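Local coordinates for protein flavoredoxin (Methanosarcina acetivorans, PDB 3BNK) that binds flavin mononucleotide and probably takes part in electron transport in this methane-producing archaeon, at residues K28-A33 with S54-E59; G50-H55 with P128-F133. All coordinates share one frame; numbering follows the deposited sequence.

Interaction 1 of 2, residues K28-A33 with S54-E59. With FMN (flavin mononucleotide), chain D.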
ATOM      1  N   LYS B  28     -21.983 -14.851  -8.643  1.00 26.05           N
ATOM      2  CA  LYS B  28     -21.084 -15.859  -8.059  1.00 25.61           C
ATOM      3  C   LYS B  28     -19.825 -15.219  -7.485  1.00 24.36           C
ATOM      4  O   LYS B  28     -19.256 -14.312  -8.079  1.00 23.91           O
ATOM      5  CB  LYS B  28     -20.716 -16.910  -9.110  1.00 25.66           C
ATOM      6  CG  LYS B  28     -20.080 -18.187  -8.565  1.00 28.26           C
ATOM      7  CD  LYS B  28     -20.340 -19.414  -9.477  1.00 30.62           C
ATOM      8  CE  LYS B  28     -19.894 -19.203 -10.926  1.00 33.47           C
ATOM      9  NZ  LYS B  28     -18.460 -18.793 -11.087  1.00 34.92           N
ATOM     10  N   ALA B  29     -19.396 -15.708  -6.326  1.00 23.12           N
ATOM     11  CA  ALA B  29     -18.251 -15.135  -5.637  1.00 21.61           C
ATOM     12  C   ALA B  29     -16.951 -15.398  -6.402  1.00 20.91           C
ATOM     13  O   ALA B  29     -16.686 -16.516  -6.884  1.00 20.38           O
ATOM     14  CB  ALA B  29     -18.162 -15.659  -4.221  1.00 21.50           C
ATOM     15  N   ASN B  30     -16.161 -14.339  -6.520  1.00 20.05           N
ATOM     16  CA  ASN B  30     -14.843 -14.425  -7.093  1.00 19.43           C
ATOM     17  C   ASN B  30     -13.831 -13.877  -6.111  1.00 19.00           C
ATOM     18  O   ASN B  30     -14.157 -13.020  -5.296  1.00 18.62           O
ATOM     19  CB  ASN B  30     -14.772 -13.669  -8.422  1.00 19.36           C
ATOM     20  CG  ASN B  30     -13.570 -14.062  -9.241  1.00 19.26           C
ATOM     21  OD1 ASN B  30     -13.271 -15.246  -9.400  1.00 19.23           O
ATOM     22  ND2 ASN B  30     -12.874 -13.075  -9.770  1.00 19.51           N
ATOM     23  N   LEU B  31     -12.616 -14.425  -6.170  1.00 18.59           N
ATOM     24  CA  LEU B  31     -11.476 -13.923  -5.417  1.00 17.91           C
ATOM     25  C   LEU B  31     -10.248 -13.837  -6.308  1.00 17.25           C
ATOM     26  O   LEU B  31      -9.984 -14.740  -7.091  1.00 17.43           O
ATOM     27  CB  LEU B  31     -11.200 -14.834  -4.216  1.00 18.09           C
ATOM     28  CG  LEU B  31     -12.480 -14.927  -3.377  1.00 19.03           C
ATOM     29  CD1 LEU B  31     -12.826 -16.337  -2.979  1.00 19.87           C
ATOM     30  CD2 LEU B  31     -12.495 -13.950  -2.211  1.00 18.51           C
ATOM     31  N   MET B  32      -9.514 -12.740  -6.195  1.00 16.53           N
ATOM     32  CA  MET B  32      -8.204 -12.625  -6.814  1.00 16.49           C
ATOM     33  C   MET B  32      -7.193 -12.102  -5.797  1.00 16.08           C
ATOM     34  O   MET B  32      -7.551 -11.335  -4.901  1.00 15.32           O
ATOM     35  CB  MET B  32      -8.249 -11.709  -8.046  1.00 16.44           C
ATOM     36  CG  MET B  32      -8.702 -10.283  -7.767  1.00 16.33           C
ATOM     37  SD  MET B  32      -8.284  -9.148  -9.095  1.00 17.76           S
ATOM     38  CE  MET B  32      -6.680  -8.536  -8.596  1.00 13.09           C
ATOM     39  N   ALA B  33      -5.929 -12.511  -5.952  1.00 15.90           N
ATOM     40  CA  ALA B  33      -4.839 -12.002  -5.117  1.00 15.40           C
ATOM     41  C   ALA B  33      -4.541 -10.543  -5.462  1.00 15.15           C
ATOM     42  O   ALA B  33      -4.526 -10.164  -6.650  1.00 15.29           O
ATOM     43  CB  ALA B  33      -3.601 -12.884  -5.252  1.00 15.34           C
ATOM     44  N   SER B  54      -7.466  -6.617 -17.655  1.00 23.55           N
ATOM     45  CA  SER B  54      -7.511  -7.970 -18.239  1.00 23.98           C
ATOM     46  C   SER B  54      -8.216  -8.991 -17.355  1.00 23.41           C
ATOM     47  O   SER B  54      -8.621 -10.060 -17.844  1.00 23.79           O
ATOM     48  CB  SER B  54      -6.116  -8.474 -18.654  1.00 24.16           C
ATOM     49  OG  SER B  54      -5.304  -8.842 -17.537  1.00 25.51           O
ATOM     50  N   HIS B  55      -8.406  -8.652 -16.077  1.00 22.44           N
ATOM     51  CA  HIS B  55      -8.998  -9.596 -15.112  1.00 21.36           C
ATOM     52  C   HIS B  55     -10.524  -9.685 -15.162  1.00 21.59           C
ATOM     53  O   HIS B  55     -11.215  -8.807 -15.711  1.00 21.28           O
ATOM     54  CB  HIS B  55      -8.548  -9.300 -13.678  1.00 20.58           C
ATOM     55  CG  HIS B  55      -7.064  -9.239 -13.504  1.00 19.94           C
ATOM     56  ND1 HIS B  55      -6.194 -10.040 -14.209  1.00 17.89           N
ATOM     57  CD2 HIS B  55      -6.297  -8.488 -12.680  1.00 18.14           C
ATOM     58  CE1 HIS B  55      -4.954  -9.766 -13.845  1.00 15.46           C
ATOM     59  NE2 HIS B  55      -4.990  -8.832 -12.917  1.00 15.93           N
ATOM     60  N   TYR B  56     -11.035 -10.756 -14.555  1.00 21.22           N
ATOM     61  CA  TYR B  56     -12.464 -11.048 -14.506  1.00 21.08           C
ATOM     62  C   TYR B  56     -13.153 -10.235 -13.413  1.00 20.61           C
ATOM     63  O   TYR B  56     -14.328  -9.880 -13.532  1.00 19.88           O
ATOM     64  CB  TYR B  56     -12.646 -12.550 -14.258  1.00 21.31           C
ATOM     65  CG  TYR B  56     -14.055 -13.069 -14.330  1.00 21.74           C
ATOM     66  CD1 TYR B  56     -14.755 -13.095 -15.547  1.00 22.62           C
ATOM     67  CD2 TYR B  56     -14.681 -13.580 -13.199  1.00 21.36           C
ATOM     68  CE1 TYR B  56     -16.044 -13.592 -15.622  1.00 21.70           C
ATOM     69  CE2 TYR B  56     -15.968 -14.081 -13.264  1.00 22.36           C
ATOM     70  CZ  TYR B  56     -16.646 -14.084 -14.476  1.00 22.84           C
ATOM     71  OH  TYR B  56     -17.932 -14.579 -14.539  1.00 24.42           O
ATOM     72  N   THR B  57     -12.397  -9.936 -12.357  1.00 20.21           N
ATOM     73  CA  THR B  57     -12.909  -9.253 -11.173  1.00 19.55           C
ATOM     74  C   THR B  57     -13.581  -7.872 -11.441  1.00 20.03           C
ATOM     75  O   THR B  57     -14.649  -7.611 -10.871  1.00 19.15           O
ATOM     76  CB  THR B  57     -11.819  -9.206 -10.061  1.00 20.03           C
ATOM     77  OG1 THR B  57     -11.474 -10.550  -9.678  1.00 17.92           O
ATOM     78  CG2 THR B  57     -12.283  -8.426  -8.827  1.00 19.86           C
ATOM     79  N   PRO B  58     -12.976  -7.000 -12.306  1.00 19.96           N
ATOM     80  CA  PRO B  58     -13.557  -5.663 -12.524  1.00 20.27           C
ATOM     81  C   PRO B  58     -15.006  -5.648 -12.997  1.00 21.13           C
ATOM     82  O   PRO B  58     -15.757  -4.769 -12.555  1.00 21.64           O
ATOM     83  CB  PRO B  58     -12.651  -5.044 -13.594  1.00 20.52           C
ATOM     84  CG  PRO B  58     -11.373  -5.769 -13.454  1.00 20.34           C
ATOM     85  CD  PRO B  58     -11.743  -7.173 -13.097  1.00 19.30           C
ATOM     86  N   GLU B  59     -15.393  -6.589 -13.870  1.00 21.35           N
ATOM     87  CA  GLU B  59     -16.802  -6.744 -14.291  1.00 22.06           C
ATOM     88  C   GLU B  59     -17.727  -6.850 -13.088  1.00 20.86           C
ATOM     89  O   GLU B  59     -18.791  -6.268 -13.083  1.00 20.59           O
ATOM     90  CB  GLU B  59     -17.020  -8.005 -15.123  1.00 21.59           C
ATOM     91  CG  GLU B  59     -16.147  -8.148 -16.347  1.00 24.37           C
ATOM     92  CD  GLU B  59     -16.476  -9.397 -17.134  1.00 24.31           C
ATOM     93  OE1 GLU B  59     -17.623  -9.916 -17.003  1.00 26.71           O
ATOM     94  OE2 GLU B  59     -15.588  -9.843 -17.896  1.00 29.26           O
TER
HETATM   95  N1  FMN D1001      -3.549  -8.253 -10.237  1.00 15.94           N
HETATM   96  C2  FMN D1001      -4.000  -6.948 -10.207  1.00 15.86           C
HETATM   97  O2  FMN D1001      -4.645  -6.521 -11.158  1.00 16.25           O
HETATM   98  N3  FMN D1001      -3.736  -6.139  -9.115  1.00 16.53           N
HETATM   99  C4  FMN D1001      -3.010  -6.653  -8.054  1.00 16.08           C
HETATM  100  O4  FMN D1001      -2.768  -5.929  -7.095  1.00 15.19           O
HETATM  101  C4A FMN D1001      -2.549  -7.975  -8.086  1.00 16.54           C
HETATM  102  N5  FMN D1001      -1.811  -8.498  -7.032  1.00 16.54           N
HETATM  103  C5A FMN D1001      -1.371  -9.808  -7.054  1.00 16.44           C
HETATM  104  C6  FMN D1001      -0.655 -10.303  -5.957  1.00 16.58           C
HETATM  105  C7  FMN D1001      -0.193 -11.628  -5.964  1.00 16.34           C
HETATM  106  C7M FMN D1001       0.478 -12.156  -4.733  1.00 16.28           C
HETATM  107  C8  FMN D1001      -0.458 -12.452  -7.068  1.00 16.81           C
HETATM  108  C8M FMN D1001      -0.194 -13.942  -7.008  1.00 16.52           C
HETATM  109  C9  FMN D1001      -1.191 -11.950  -8.151  1.00 15.77           C
HETATM  110  C9A FMN D1001      -1.659 -10.635  -8.153  1.00 16.35           C
HETATM  111  N10 FMN D1001      -2.396 -10.119  -9.226  1.00 16.15           N
HETATM  112  C10 FMN D1001      -2.829  -8.790  -9.191  1.00 16.46           C
HETATM  113  C1' FMN D1001      -2.808 -11.005 -10.371  1.00 17.40           C
HETATM  114  C2' FMN D1001      -4.261 -11.457 -10.286  1.00 17.90           C
HETATM  115  O2' FMN D1001      -4.583 -11.830  -8.960  1.00 17.27           O
HETATM  116  C3' FMN D1001      -4.507 -12.678 -11.174  1.00 18.89           C
HETATM  117  O3' FMN D1001      -4.275 -12.412 -12.546  1.00 19.33           O
HETATM  118  C4' FMN D1001      -5.899 -13.265 -10.942  1.00 17.91           C
HETATM  119  O4' FMN D1001      -5.964 -14.521 -11.561  1.00 16.24           O
HETATM  120  C5' FMN D1001      -7.051 -12.405 -11.444  1.00 17.15           C
HETATM  121  O5' FMN D1001      -8.212 -13.125 -11.071  1.00 19.08           O
HETATM  122  P   FMN D1001      -9.632 -12.941 -11.819  1.00 19.49           P
HETATM  123  O1P FMN D1001      -9.420 -13.043 -13.301  1.00 19.66           O
HETATM  124  O2P FMN D1001     -10.139 -11.567 -11.495  1.00 17.70           O
HETATM  125  O3P FMN D1001     -10.644 -13.949 -11.349  1.00 18.73           O
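With CG anti to the backbone N (chi1 -163°), Asn-30 turns its amide from the strand toward the turn leading into helix 57-64, where Thr-57 carries OG1 beside its own backbone N (chi1 -62°). The FMN phosphate lies beside both, and each side chain bonds to it. Asn-30 ND2 gives a nearly straight hydrogen bond to FMN O3P (2.9 Å, 170°) and a bent, weak one to Thr-57 OG1, while one edge of the Tyr-56 ring receives the same nitrogen near its plane. Three groups converge on FMN O2P: Thr-57 OG1 at a very short 2.5 Å, Thr-57 N at 2.9 Å and, weakly, Tyr-56 N. The main bond of Tyr-56 N runs to FMN O1P (3.1 Å). Backbone N-H groups where a loop passes into a helix often hold a phosphate in nucleotide sites, and the helix dipole would probably add to the attraction; here, in the split-barrel fold of the flavin reductase-like family, strand 28-41 of the antiparallel sheet supplies the other wall of the phosphate site. Met-32 takes the crowded chi1 position and bends at chi3, so that CG passes 3.4 Å from Thr-57 OG1 and CE reaches 3.5 Å from FMN C2, obliquely to the His-55 ring. That ring lies with one face under FMN C5' and sends NE2 in a weak hydrogen bond to FMN N1 (3.1 Å). An alanine in place of His-55 would probably loosen the ribityl chain and the pyrimidine end of the flavin, losing both the ring face and the bond to N1. Further along the strand, FMN O2' donates to Ala-33 O (2.8 Å).

Interaction 2 of 2, residues G50-H55 with P128-F133. With FMN (flavin mononucleotide), chain D.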
ATOM      1  N   GLY B  50      -6.186  -1.579  -6.971  1.00 16.04           N
ATOM      2  CA  GLY B  50      -5.669  -1.576  -8.338  1.00 16.48           C
ATOM      3  C   GLY B  50      -5.820  -2.909  -9.058  1.00 16.75           C
ATOM      4  O   GLY B  50      -5.294  -3.943  -8.619  1.00 16.22           O
ATOM      5  N   VAL B  51      -6.554  -2.879 -10.170  1.00 16.75           N
ATOM      6  CA  VAL B  51      -6.991  -4.104 -10.825  1.00 17.40           C
ATOM      7  C   VAL B  51      -6.822  -4.008 -12.337  1.00 17.57           C
ATOM      8  O   VAL B  51      -7.439  -3.173 -12.987  1.00 17.03           O
ATOM      9  CB  VAL B  51      -8.468  -4.500 -10.464  1.00 17.18           C
ATOM     10  CG1 VAL B  51      -8.786  -5.882 -11.021  1.00 17.82           C
ATOM     11  CG2 VAL B  51      -8.722  -4.491  -8.940  1.00 17.39           C
ATOM     12  N   ASN B  52      -5.983  -4.885 -12.881  1.00 18.14           N
ATOM     13  CA  ASN B  52      -5.764  -4.929 -14.320  1.00 19.49           C
ATOM     14  C   ASN B  52      -7.052  -5.118 -15.114  1.00 19.87           C
ATOM     15  O   ASN B  52      -7.916  -5.921 -14.756  1.00 19.67           O
ATOM     16  CB  ASN B  52      -4.719  -5.982 -14.699  1.00 19.00           C
ATOM     17  CG  ASN B  52      -4.084  -5.699 -16.049  1.00 21.60           C
ATOM     18  OD1 ASN B  52      -4.672  -5.973 -17.089  1.00 23.80           O
ATOM     19  ND2 ASN B  52      -2.887  -5.124 -16.035  1.00 22.34           N
ATOM     20  N   LYS B  53      -7.180  -4.336 -16.185  1.00 21.24           N
ATOM     21  CA  LYS B  53      -8.335  -4.401 -17.069  1.00 22.08           C
ATOM     22  C   LYS B  53      -8.512  -5.788 -17.699  1.00 22.68           C
ATOM     23  O   LYS B  53      -9.589  -6.097 -18.197  1.00 23.58           O
ATOM     24  CB  LYS B  53      -8.236  -3.320 -18.149  1.00 22.27           C
ATOM     25  CG  LYS B  53      -8.365  -1.898 -17.624  1.00 22.23           C
ATOM     26  CD  LYS B  53      -8.202  -0.880 -18.745  1.00 22.33           C
ATOM     27  CE  LYS B  53      -8.885   0.404 -18.376  1.00 21.21           C
ATOM     28  NZ  LYS B  53      -8.556   1.504 -19.310  1.00 22.46           N
ATOM     29  N   SER B  54      -7.466  -6.617 -17.655  1.00 23.55           N
ATOM     30  CA  SER B  54      -7.511  -7.970 -18.239  1.00 23.98           C
ATOM     31  C   SER B  54      -8.216  -8.991 -17.355  1.00 23.41           C
ATOM     32  O   SER B  54      -8.621 -10.060 -17.844  1.00 23.79           O
ATOM     33  CB  SER B  54      -6.116  -8.474 -18.654  1.00 24.16           C
ATOM     34  OG  SER B  54      -5.304  -8.842 -17.537  1.00 25.51           O
ATOM     35  N   HIS B  55      -8.406  -8.652 -16.077  1.00 22.44           N
ATOM     36  CA  HIS B  55      -8.998  -9.596 -15.112  1.00 21.36           C
ATOM     37  C   HIS B  55     -10.524  -9.685 -15.162  1.00 21.59           C
ATOM     38  O   HIS B  55     -11.215  -8.807 -15.711  1.00 21.28           O
ATOM     39  CB  HIS B  55      -8.548  -9.300 -13.678  1.00 20.58           C
ATOM     40  CG  HIS B  55      -7.064  -9.239 -13.504  1.00 19.94           C
ATOM     41  ND1 HIS B  55      -6.194 -10.040 -14.209  1.00 17.89           N
ATOM     42  CD2 HIS B  55      -6.297  -8.488 -12.680  1.00 18.14           C
ATOM     43  CE1 HIS B  55      -4.954  -9.766 -13.845  1.00 15.46           C
ATOM     44  NE2 HIS B  55      -4.990  -8.832 -12.917  1.00 15.93           N
ATOM     45  N   PRO B 128      -4.698   3.614 -18.116  1.00 18.20           N
ATOM     46  CA  PRO B 128      -4.536   2.841 -19.364  1.00 17.89           C
ATOM     47  C   PRO B 128      -4.729   1.320 -19.277  1.00 18.20           C
ATOM     48  O   PRO B 128      -5.418   0.748 -20.135  1.00 17.72           O
ATOM     49  CB  PRO B 128      -3.103   3.169 -19.801  1.00 17.95           C
ATOM     50  CG  PRO B 128      -2.849   4.542 -19.229  1.00 18.31           C
ATOM     51  CD  PRO B 128      -3.594   4.580 -17.919  1.00 17.45           C
ATOM     52  N   THR B 129      -4.129   0.678 -18.265  1.00 18.06           N
ATOM     53  CA  THR B 129      -4.137  -0.790 -18.141  1.00 17.77           C
ATOM     54  C   THR B 129      -4.907  -1.339 -16.916  1.00 17.81           C
ATOM     55  O   THR B 129      -5.105  -2.555 -16.798  1.00 17.79           O
ATOM     56  CB  THR B 129      -2.688  -1.376 -18.169  1.00 18.31           C
ATOM     57  OG1 THR B 129      -1.937  -0.903 -17.053  1.00 18.23           O
ATOM     58  CG2 THR B 129      -1.942  -1.007 -19.474  1.00 18.35           C
ATOM     59  N   ASN B 130      -5.359  -0.445 -16.032  1.00 16.78           N
ATOM     60  CA  ASN B 130      -5.951  -0.822 -14.745  1.00 17.23           C
ATOM     61  C   ASN B 130      -7.122   0.071 -14.359  1.00 17.58           C
ATOM     62  O   ASN B 130      -7.179   1.240 -14.737  1.00 16.91           O
ATOM     63  CB  ASN B 130      -4.907  -0.713 -13.611  1.00 16.79           C
ATOM     64  CG  ASN B 130      -3.685  -1.576 -13.840  1.00 17.33           C
ATOM     65  OD1 ASN B 130      -2.863  -1.287 -14.710  1.00 19.71           O
ATOM     66  ND2 ASN B 130      -3.549  -2.640 -13.050  1.00 18.46           N
ATOM     67  N   TYR B 131      -8.050  -0.482 -13.588  1.00 18.00           N
ATOM     68  CA  TYR B 131      -8.924   0.351 -12.782  1.00 18.62           C
ATOM     69  C   TYR B 131      -8.352   0.494 -11.375  1.00 18.47           C
ATOM     70  O   TYR B 131      -7.640  -0.396 -10.887  1.00 18.95           O
ATOM     71  CB  TYR B 131     -10.349  -0.206 -12.706  1.00 18.80           C
ATOM     72  CG  TYR B 131     -11.005  -0.320 -14.049  1.00 20.01           C
ATOM     73  CD1 TYR B 131     -11.018  -1.534 -14.729  1.00 20.31           C
ATOM     74  CD2 TYR B 131     -11.584   0.798 -14.662  1.00 20.22           C
ATOM     75  CE1 TYR B 131     -11.609  -1.643 -15.984  1.00 21.75           C
ATOM     76  CE2 TYR B 131     -12.171   0.694 -15.921  1.00 22.34           C
ATOM     77  CZ  TYR B 131     -12.175  -0.534 -16.573  1.00 21.08           C
ATOM     78  OH  TYR B 131     -12.750  -0.655 -17.816  1.00 22.00           O
ATOM     79  N   PHE B 132      -8.660   1.629 -10.750  1.00 17.73           N
ATOM     80  CA  PHE B 132      -8.473   1.817  -9.322  1.00 17.31           C
ATOM     81  C   PHE B 132      -9.849   2.165  -8.743  1.00 17.20           C
ATOM     82  O   PHE B 132     -10.372   3.276  -8.935  1.00 16.36           O
ATOM     83  CB  PHE B 132      -7.410   2.879  -9.037  1.00 16.89           C
ATOM     84  CG  PHE B 132      -6.799   2.795  -7.650  1.00 18.03           C
ATOM     85  CD1 PHE B 132      -5.877   1.791  -7.330  1.00 16.35           C
ATOM     86  CD2 PHE B 132      -7.100   3.759  -6.679  1.00 18.94           C
ATOM     87  CE1 PHE B 132      -5.287   1.727  -6.053  1.00 17.32           C
ATOM     88  CE2 PHE B 132      -6.507   3.704  -5.387  1.00 18.07           C
ATOM     89  CZ  PHE B 132      -5.603   2.689  -5.087  1.00 17.25           C
ATOM     90  N   PHE B 133     -10.442   1.167  -8.089  1.00 17.04           N
ATOM     91  CA  PHE B 133     -11.755   1.279  -7.447  1.00 18.11           C
ATOM     92  C   PHE B 133     -11.600   1.857  -6.040  1.00 18.13           C
ATOM     93  O   PHE B 133     -11.039   1.193  -5.156  1.00 18.69           O
ATOM     94  CB  PHE B 133     -12.420  -0.103  -7.335  1.00 17.86           C
ATOM     95  CG  PHE B 133     -12.789  -0.739  -8.650  1.00 18.66           C
ATOM     96  CD1 PHE B 133     -12.080  -1.840  -9.126  1.00 19.30           C
ATOM     97  CD2 PHE B 133     -13.871  -0.265  -9.398  1.00 19.10           C
ATOM     98  CE1 PHE B 133     -12.423  -2.450 -10.338  1.00 19.39           C
ATOM     99  CE2 PHE B 133     -14.229  -0.867 -10.604  1.00 19.76           C
ATOM    100  CZ  PHE B 133     -13.506  -1.964 -11.079  1.00 19.06           C
TER
HETATM  101  N1  FMN D1001      -3.549  -8.253 -10.237  1.00 15.94           N
HETATM  102  C2  FMN D1001      -4.000  -6.948 -10.207  1.00 15.86           C
HETATM  103  O2  FMN D1001      -4.645  -6.521 -11.158  1.00 16.25           O
HETATM  104  N3  FMN D1001      -3.736  -6.139  -9.115  1.00 16.53           N
HETATM  105  C4  FMN D1001      -3.010  -6.653  -8.054  1.00 16.08           C
HETATM  106  O4  FMN D1001      -2.768  -5.929  -7.095  1.00 15.19           O
HETATM  107  C4A FMN D1001      -2.549  -7.975  -8.086  1.00 16.54           C
HETATM  108  N5  FMN D1001      -1.811  -8.498  -7.032  1.00 16.54           N
HETATM  109  C5A FMN D1001      -1.371  -9.808  -7.054  1.00 16.44           C
HETATM  110  C6  FMN D1001      -0.655 -10.303  -5.957  1.00 16.58           C
HETATM  111  C7  FMN D1001      -0.193 -11.628  -5.964  1.00 16.34           C
HETATM  112  C7M FMN D1001       0.478 -12.156  -4.733  1.00 16.28           C
HETATM  113  C8  FMN D1001      -0.458 -12.452  -7.068  1.00 16.81           C
HETATM  114  C8M FMN D1001      -0.194 -13.942  -7.008  1.00 16.52           C
HETATM  115  C9  FMN D1001      -1.191 -11.950  -8.151  1.00 15.77           C
HETATM  116  C9A FMN D1001      -1.659 -10.635  -8.153  1.00 16.35           C
HETATM  117  N10 FMN D1001      -2.396 -10.119  -9.226  1.00 16.15           N
HETATM  118  C10 FMN D1001      -2.829  -8.790  -9.191  1.00 16.46           C
HETATM  119  C1' FMN D1001      -2.808 -11.005 -10.371  1.00 17.40           C
HETATM  120  C2' FMN D1001      -4.261 -11.457 -10.286  1.00 17.90           C
HETATM  121  O2' FMN D1001      -4.583 -11.830  -8.960  1.00 17.27           O
HETATM  122  C3' FMN D1001      -4.507 -12.678 -11.174  1.00 18.89           C
HETATM  123  O3' FMN D1001      -4.275 -12.412 -12.546  1.00 19.33           O
HETATM  124  C4' FMN D1001      -5.899 -13.265 -10.942  1.00 17.91           C
HETATM  125  O4' FMN D1001      -5.964 -14.521 -11.561  1.00 16.24           O
HETATM  126  C5' FMN D1001      -7.051 -12.405 -11.444  1.00 17.15           C
HETATM  127  O5' FMN D1001      -8.212 -13.125 -11.071  1.00 19.08           O
HETATM  128  P   FMN D1001      -9.632 -12.941 -11.819  1.00 19.49           P
HETATM  129  O1P FMN D1001      -9.420 -13.043 -13.301  1.00 19.66           O
HETATM  130  O2P FMN D1001     -10.139 -11.567 -11.495  1.00 17.70           O
HETATM  131  O3P FMN D1001     -10.644 -13.949 -11.349  1.00 18.73           O
HETATM  132  O   HOH W   1      -1.532  -5.091 -12.987  1.00  7.38           O
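The pyrimidine edge of the flavin is read by backbone: FMN N3 donates to Gly-50 O (2.7 Å), and Asn-52 N gives FMN O2 an almost straight bond of the same length (175°). One step out, the antiparallel ladder holds this strand end in place. Val-51 and Tyr-131 form a hydrogen-bonded pair, with Val-51 N to Tyr-131 O at 2.8 Å nearly along the C=O axis, whereas Gly-50 and Phe-132 are a non-hydrogen-bonded pair in which Phe-132 CD1 comes 3.4 Å from Gly-50 N. Beyond the strand, Lys-53 N donates to Thr-129 O from above the carbonyl plane (2.8 Å). Asn-52 OD1 closes an Asx turn by accepting from Ser-54 N on a lone pair, and Asn-52 CB covers the His-55 face turned away from FMN C5'. The extended Lys-53 chain crosses Tyr-131 at about a right angle, laying CE over the ring face (4.2 Å to the centroid) and carrying NZ to a salt bridge with Glu-126. Asn-130 OD1 accepts from Thr-129 OG1 and from Ala-42 N of the second subunit, whose Phe-132 meets its counterpart here. Strand 46-52 runs between strands 28-41 and 130-142, with Pro-58 of helix 57-64 packed on Val-51, Tyr-131 and Phe-133.

How the interactions relate
Interaction 1 and interaction 2 have centres 11 Å apart and meet around one FMN, the first mainly at its phosphate and ribityl chain, reaching the ring system as well, the second at its pyrimidine edge. Along the chain, strand 28-41 leads into strand 46-52, then helix 57-64, while strand 130-142 returns much later to pair with 46-52 in the same antiparallel sheet. Ser-54 and His-55 belong to both contacts. Packing joins them directly: Val-51 CG1 lies 3.6 Å from Pro-58 CG and 3.8 Å from Met-32 SD. A short continuous piece of chain therefore runs from the pyrimidine edge to the phosphate, flanked by the preceding strand 28-41, by the distant strand 130-142 and, through segment 128-133, by the second subunit.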